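Side-chain contacts in transcriptional regulator AefR (Pseudomonas syringae pv. tomato, PDB 3CDL), which probably binds operator DNA as a dimeric transcription factor of the TetR family: residues B[153-158]-B[197-202]; B[161-166]-B[189-194]. All coordinates share one frame; numbering follows the deposited sequence.

Contact 1: residues B[153-158]-B[197-202]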
loop_
_atom_site.group_PDB
_atom_site.type_symbol
_atom_site.label_atom_id
_atom_site.label_comp_id
_atom_site.label_asym_id
_atom_site.label_seq_id
_atom_site.Cartn_x
_atom_site.Cartn_y
_atom_site.Cartn_z
ATOM N N GLY B 153 10.036 1.737 -15.714
ATOM C CA GLY B 153 9.673 1.763 -14.301
ATOM C C GLY B 153 8.323 2.404 -14.025
ATOM O O GLY B 153 7.564 1.928 -13.166
ATOM N N PHE B 154 8.009 3.489 -14.720
ATOM C CA PHE B 154 6.682 4.099 -14.603
ATOM C C PHE B 154 5.582 3.090 -15.009
ATOM O O PHE B 154 4.568 2.923 -14.322
ATOM C CB PHE B 154 6.642 5.371 -15.451
ATOM C CG PHE B 154 5.452 6.238 -15.198
ATOM C CD1 PHE B 154 5.492 7.226 -14.218
ATOM C CD2 PHE B 154 4.280 6.083 -15.953
ATOM C CE1 PHE B 154 4.395 8.034 -13.977
ATOM C CE2 PHE B 154 3.160 6.905 -15.724
ATOM C CZ PHE B 154 3.229 7.882 -14.736
ATOM N N ALA B 155 5.813 2.370 -16.094
ATOM C CA ALA B 155 4.825 1.462 -16.621
ATOM C C ALA B 155 4.649 0.223 -15.733
ATOM O O ALA B 155 3.516 -0.226 -15.493
ATOM C CB ALA B 155 5.190 1.072 -18.044
ATOM N N ALA B 156 5.757 -0.308 -15.226
ATOM C CA ALA B 156 5.741 -1.487 -14.352
ATOM C C ALA B 156 4.974 -1.231 -13.049
ATOM O O ALA B 156 4.258 -2.118 -12.541
ATOM C CB ALA B 156 7.179 -1.959 -14.065
ATOM N N THR B 157 5.103 -0.013 -12.525
ATOM C CA THR B 157 4.429 0.379 -11.279
ATOM C C THR B 157 2.907 0.277 -11.388
ATOM O O THR B 157 2.257 -0.285 -10.522
ATOM C CB THR B 157 4.908 1.774 -10.834
ATOM O OG1 THR B 157 6.338 1.739 -10.754
ATOM C CG2 THR B 157 4.294 2.184 -9.461
ATOM N N GLN B 158 2.371 0.803 -12.478
ATOM C CA GLN B 158 0.959 0.704 -12.818
ATOM C C GLN B 158 0.582 -0.760 -12.968
ATOM O O GLN B 158 -0.403 -1.233 -12.368
ATOM C CB GLN B 158 0.703 1.451 -14.128
ATOM C CG GLN B 158 1.038 2.944 -14.073
ATOM C CD GLN B 158 0.806 3.625 -15.395
ATOM O OE1 GLN B 158 -0.020 4.513 -15.484
ATOM N NE2 GLN B 158 1.516 3.201 -16.441
ATOM N N GLY B 197 -4.229 -2.327 -23.597
ATOM C CA GLY B 197 -5.149 -1.345 -24.165
ATOM C C GLY B 197 -4.474 -0.010 -24.438
ATOM O O GLY B 197 -4.604 0.546 -25.536
ATOM N N TRP B 198 -3.735 0.495 -23.444
ATOM C CA TRP B 198 -3.093 1.814 -23.527
ATOM C C TRP B 198 -1.701 1.778 -24.138
ATOM O O TRP B 198 -1.361 2.621 -24.953
ATOM C CB TRP B 198 -3.061 2.514 -22.152
ATOM C CG TRP B 198 -2.322 3.827 -22.201
ATOM C CD1 TRP B 198 -1.132 4.104 -21.609
ATOM C CD2 TRP B 198 -2.703 5.021 -22.914
ATOM N NE1 TRP B 198 -0.740 5.394 -21.895
ATOM C CE2 TRP B 198 -1.686 5.981 -22.696
ATOM C CE3 TRP B 198 -3.795 5.370 -23.727
ATOM C CZ2 TRP B 198 -1.732 7.276 -23.252
ATOM C CZ3 TRP B 198 -3.839 6.662 -24.283
ATOM C CH2 TRP B 198 -2.814 7.595 -24.035
ATOM N N TYR B 199 -0.894 0.803 -23.758
ATOM C CA TYR B 199 0.515 0.797 -24.164
ATOM C C TYR B 199 0.887 0.080 -25.456
ATOM O O TYR B 199 1.908 0.414 -26.095
ATOM C CB TYR B 199 1.380 0.286 -23.040
ATOM C CG TYR B 199 1.553 1.305 -21.953
ATOM C CD1 TYR B 199 2.227 2.506 -22.182
ATOM C CD2 TYR B 199 1.052 1.065 -20.682
ATOM C CE1 TYR B 199 2.383 3.428 -21.166
ATOM C CE2 TYR B 199 1.216 1.980 -19.663
ATOM C CZ TYR B 199 1.863 3.149 -19.899
ATOM O OH TYR B 199 1.989 4.029 -18.853
ATOM N N GLU B 200 0.080 -0.893 -25.858
ATOM C CA GLU B 200 0.407 -1.629 -27.066
ATOM C C GLU B 200 0.344 -0.777 -28.352
ATOM O O GLU B 200 -0.643 -0.069 -28.594
ATOM C CB GLU B 200 -0.472 -2.862 -27.199
ATOM C CG GLU B 200 -0.039 -3.770 -28.316
ATOM C CD GLU B 200 -0.710 -5.131 -28.275
ATOM O OE1 GLU B 200 -1.665 -5.303 -27.476
ATOM O OE2 GLU B 200 -0.278 -6.028 -29.048
ATOM N N ILE B 201 1.421 -0.828 -29.142
ATOM C CA ILE B 201 1.366 -0.457 -30.556
ATOM C C ILE B 201 0.945 -1.717 -31.331
ATOM O O ILE B 201 1.702 -2.703 -31.387
ATOM C CB ILE B 201 2.728 0.040 -31.085
ATOM C CG1 ILE B 201 3.359 1.042 -30.118
ATOM C CG2 ILE B 201 2.574 0.637 -32.492
ATOM C CD1 ILE B 201 4.844 1.244 -30.352
ATOM N N PRO B 202 -0.263 -1.698 -31.933
ATOM C CA PRO B 202 -0.756 -2.947 -32.524
ATOM C C PRO B 202 -0.034 -3.305 -33.835
ATOM O O PRO B 202 0.118 -2.460 -34.727
ATOM C CB PRO B 202 -2.249 -2.675 -32.737
ATOM C CG PRO B 202 -2.338 -1.170 -32.910
ATOM C CD PRO B 202 -1.198 -0.570 -32.126
#
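Residues 153-158 form a turn and a half of helix that faces the last helical turn of 197-202, where the nearest CA atoms, those of Ala155 and Tyr199, are 8.7 Å apart and Glu200 is the first residue to leave helical geometry. Tyr199 fills that gap with its ring. Its phenol is met at the hydroxyl end by Gln158, whose NE2 donates a hydrogen bond of 2.6 Å to Tyr199 OH. The N-H···O angle is 149°, so the bond is somewhat bent, but OH lies almost in the plane of the amide, and NE2 in turn sits at the ring edge, in its plane. The two side chains cross at about a right angle, and amide and ring planes are turned 68° apart. Gln158 reaches across because CG stands anti to its carbonyl carbon (chi1 -61°) and the chain then runs extended. Three residues earlier, Ala155 CB packs obliquely against Tyr199 CZ at 4.3 Å. The Phe154 ring turns an edge to the hydroxyl, with CD2 4.2 Å from Tyr199 OH. The other end of the Gln158 amide is held too: OE1 is hydrogen-bonded to Ser190 OG of the second subunit, so both amide atoms have partners, which should restrain the flip of the group. Met194 of that subunit packs on Tyr199. Within the chain, the contact joins the start of helix 152-167 to the end of helix 181-199, with Ile138 of helix 133-143 against Ala155 and Phe195, one turn back, meeting the tyrosine ring.

Contact 2: residues B[161-166]-B[189-194]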
loop_
_atom_site.group_PDB
_atom_site.type_symbol
_atom_site.label_atom_id
_atom_site.label_comp_id
_atom_site.label_asym_id
_atom_site.label_seq_id
_atom_site.Cartn_x
_atom_site.Cartn_y
_atom_site.Cartn_z
ATOM N N ALA B 161 0.574 -2.219 -9.512
ATOM C CA ALA B 161 -0.564 -1.595 -8.831
ATOM C C ALA B 161 -1.900 -2.227 -9.178
ATOM O O ALA B 161 -2.779 -2.348 -8.341
ATOM C CB ALA B 161 -0.620 -0.086 -9.180
ATOM N N LEU B 162 -2.070 -2.605 -10.429
ATOM C CA LEU B 162 -3.334 -3.200 -10.856
ATOM C C LEU B 162 -3.599 -4.555 -10.192
ATOM O O LEU B 162 -4.737 -4.941 -10.090
ATOM C CB LEU B 162 -3.397 -3.290 -12.388
ATOM C CG LEU B 162 -4.127 -2.188 -13.206
ATOM C CD1 LEU B 162 -4.847 -1.115 -12.363
ATOM C CD2 LEU B 162 -3.267 -1.561 -14.339
ATOM N N LEU B 163 -2.539 -5.227 -9.713
ATOM C CA LEU B 163 -2.605 -6.526 -9.001
ATOM C C LEU B 163 -2.542 -6.367 -7.487
ATOM O O LEU B 163 -3.338 -6.930 -6.753
ATOM C CB LEU B 163 -1.444 -7.427 -9.444
ATOM C CG LEU B 163 -1.607 -8.437 -10.604
ATOM C CD1 LEU B 163 -2.208 -7.840 -11.839
ATOM C CD2 LEU B 163 -0.279 -9.161 -10.944
ATOM N N LYS B 164 -1.578 -5.577 -7.033
ATOM C CA LYS B 164 -1.312 -5.380 -5.623
ATOM C C LYS B 164 -2.502 -4.744 -4.933
ATOM O O LYS B 164 -2.720 -4.980 -3.782
ATOM C CB LYS B 164 -0.070 -4.514 -5.454
ATOM C CG LYS B 164 1.277 -5.265 -5.355
ATOM C CD LYS B 164 2.396 -4.611 -6.205
ATOM C CE LYS B 164 3.616 -4.246 -5.372
ATOM N NZ LYS B 164 3.215 -3.158 -4.433
ATOM N N SER B 165 -3.290 -3.956 -5.655
ATOM C CA SER B 165 -4.380 -3.180 -5.043
ATOM C C SER B 165 -5.522 -4.090 -4.596
ATOM O O SER B 165 -6.350 -3.699 -3.769
ATOM C CB SER B 165 -4.882 -2.091 -5.995
ATOM O OG SER B 165 -5.434 -2.648 -7.184
ATOM N N PHE B 166 -5.521 -5.308 -5.128
ATOM C CA PHE B 166 -6.483 -6.363 -4.771
ATOM C C PHE B 166 -5.831 -7.506 -3.997
ATOM O O PHE B 166 -6.437 -8.087 -3.096
ATOM C CB PHE B 166 -7.139 -6.971 -6.034
ATOM C CG PHE B 166 -7.955 -5.987 -6.824
ATOM C CD1 PHE B 166 -9.199 -5.546 -6.346
ATOM C CD2 PHE B 166 -7.469 -5.473 -8.037
ATOM C CE1 PHE B 166 -9.954 -4.632 -7.070
ATOM C CE2 PHE B 166 -8.208 -4.556 -8.764
ATOM C CZ PHE B 166 -9.446 -4.134 -8.286
ATOM N N GLU B 189 -6.823 -10.357 -15.712
ATOM C CA GLU B 189 -7.441 -10.103 -17.001
ATOM C C GLU B 189 -7.664 -8.616 -17.265
ATOM O O GLU B 189 -7.199 -8.123 -18.297
ATOM C CB GLU B 189 -8.759 -10.860 -17.082
ATOM C CG GLU B 189 -9.046 -11.446 -18.432
ATOM C CD GLU B 189 -8.592 -12.888 -18.553
ATOM O OE1 GLU B 189 -9.250 -13.784 -17.969
ATOM O OE2 GLU B 189 -7.593 -13.128 -19.264
ATOM N N SER B 190 -8.348 -7.903 -16.359
ATOM C CA SER B 190 -8.513 -6.460 -16.559
ATOM C C SER B 190 -7.228 -5.685 -16.492
ATOM O O SER B 190 -7.083 -4.707 -17.211
ATOM C CB SER B 190 -9.574 -5.781 -15.669
ATOM O OG SER B 190 -9.576 -6.348 -14.390
ATOM N N ALA B 191 -6.292 -6.118 -15.652
ATOM C CA ALA B 191 -4.976 -5.471 -15.593
ATOM C C ALA B 191 -4.368 -5.519 -16.962
ATOM O O ALA B 191 -4.060 -4.463 -17.521
ATOM C CB ALA B 191 -4.077 -6.127 -14.570
ATOM N N LEU B 192 -4.261 -6.741 -17.505
ATOM C CA LEU B 192 -3.795 -7.043 -18.864
ATOM C C LEU B 192 -4.467 -6.160 -19.904
ATOM O O LEU B 192 -3.797 -5.453 -20.675
ATOM C CB LEU B 192 -4.103 -8.516 -19.200
ATOM C CG LEU B 192 -3.284 -9.403 -20.166
ATOM C CD1 LEU B 192 -4.156 -10.489 -20.818
ATOM C CD2 LEU B 192 -2.578 -8.648 -21.237
ATOM N N ASN B 193 -5.800 -6.231 -19.928
ATOM C CA ASN B 193 -6.635 -5.494 -20.881
ATOM C C ASN B 193 -6.434 -3.995 -20.768
ATOM O O ASN B 193 -6.327 -3.292 -21.767
ATOM C CB ASN B 193 -8.111 -5.834 -20.670
ATOM C CG ASN B 193 -8.507 -7.148 -21.328
ATOM O OD1 ASN B 193 -8.041 -7.468 -22.417
ATOM N ND2 ASN B 193 -9.376 -7.915 -20.664
HETATM N N MSE B 194 -6.383 -3.510 -19.542
HETATM C CA MSE B 194 -6.181 -2.099 -19.316
HETATM C C MSE B 194 -4.779 -1.711 -19.763
HETATM O O MSE B 194 -4.606 -0.733 -20.476
HETATM C CB MSE B 194 -6.385 -1.761 -17.845
HETATM C CG MSE B 194 -6.148 -0.303 -17.544
HETATM SE SE MSE B 194 -7.037 0.237 -15.941
HETATM C CE MSE B 194 -8.302 -1.255 -15.853
#
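The antiparallel pair formed by helices 152-167 and 181-199, part of the all-helical C-terminal domain of this TetR-family regulator, is joined here by an apolar contact between Leu162, Leu163, Ala191 and the selenomethionine Met194. In the segments 161-166 and 189-194 the axes approach to 9.5 Å and their N-to-C directions differ by 155°. Where the helices come together, the CA atoms of Leu162 and Ala191 are 5.5 Å apart, a closeness that the small alanine side chain permits. Ala191 presents its methyl to two successive leucines. Leu162 meets it with the root of its side chain, CB lying 3.6 Å from Ala191 CB, while CG rides above the alanine backbone at 4.1 Å from Ala191 CA. Leu163 starts out along the flank of its helix and brings only the tip of one branch inward, placing CD1 3.7 Å from Ala191 CB. No hydrogen bond links the two segments; the residues that touch are all buried. Leu163 also touches Met94 of helix 82-97, and the same helix covers Leu192 through Leu87. The second subunit closes in along this pair as well: its Phe154 stacks on the ring of Phe166, and its Gln158 packs on Met194, as in the four-helix dimer interface usual in TetR-family proteins. Met194 leaves its helix with CG anti to the backbone N (chi1 178°), which carries the selenium out from the helix toward Leu162. There the selenium makes a looser touch, Met194 SE standing 4.4 Å from Leu162 CD1.

Contacts 1 and 2 are two stations along one helix pair, 152-167 with 181-199, with centres about 12 Å apart. Because the helices run antiparallel, contact 2 is nested inside the loop that contact 1 closes. The spacing changes between them: the nearest CA atoms are 5.5 Å apart at Leu162 and Ala191 but 8.7 Å at Ala155 and Tyr199, where an aromatic ring and a glutamine amide bridge the wider gap. The second subunit ties them together, since across the dimer interface contact 1 of one chain faces contact 2 of the other.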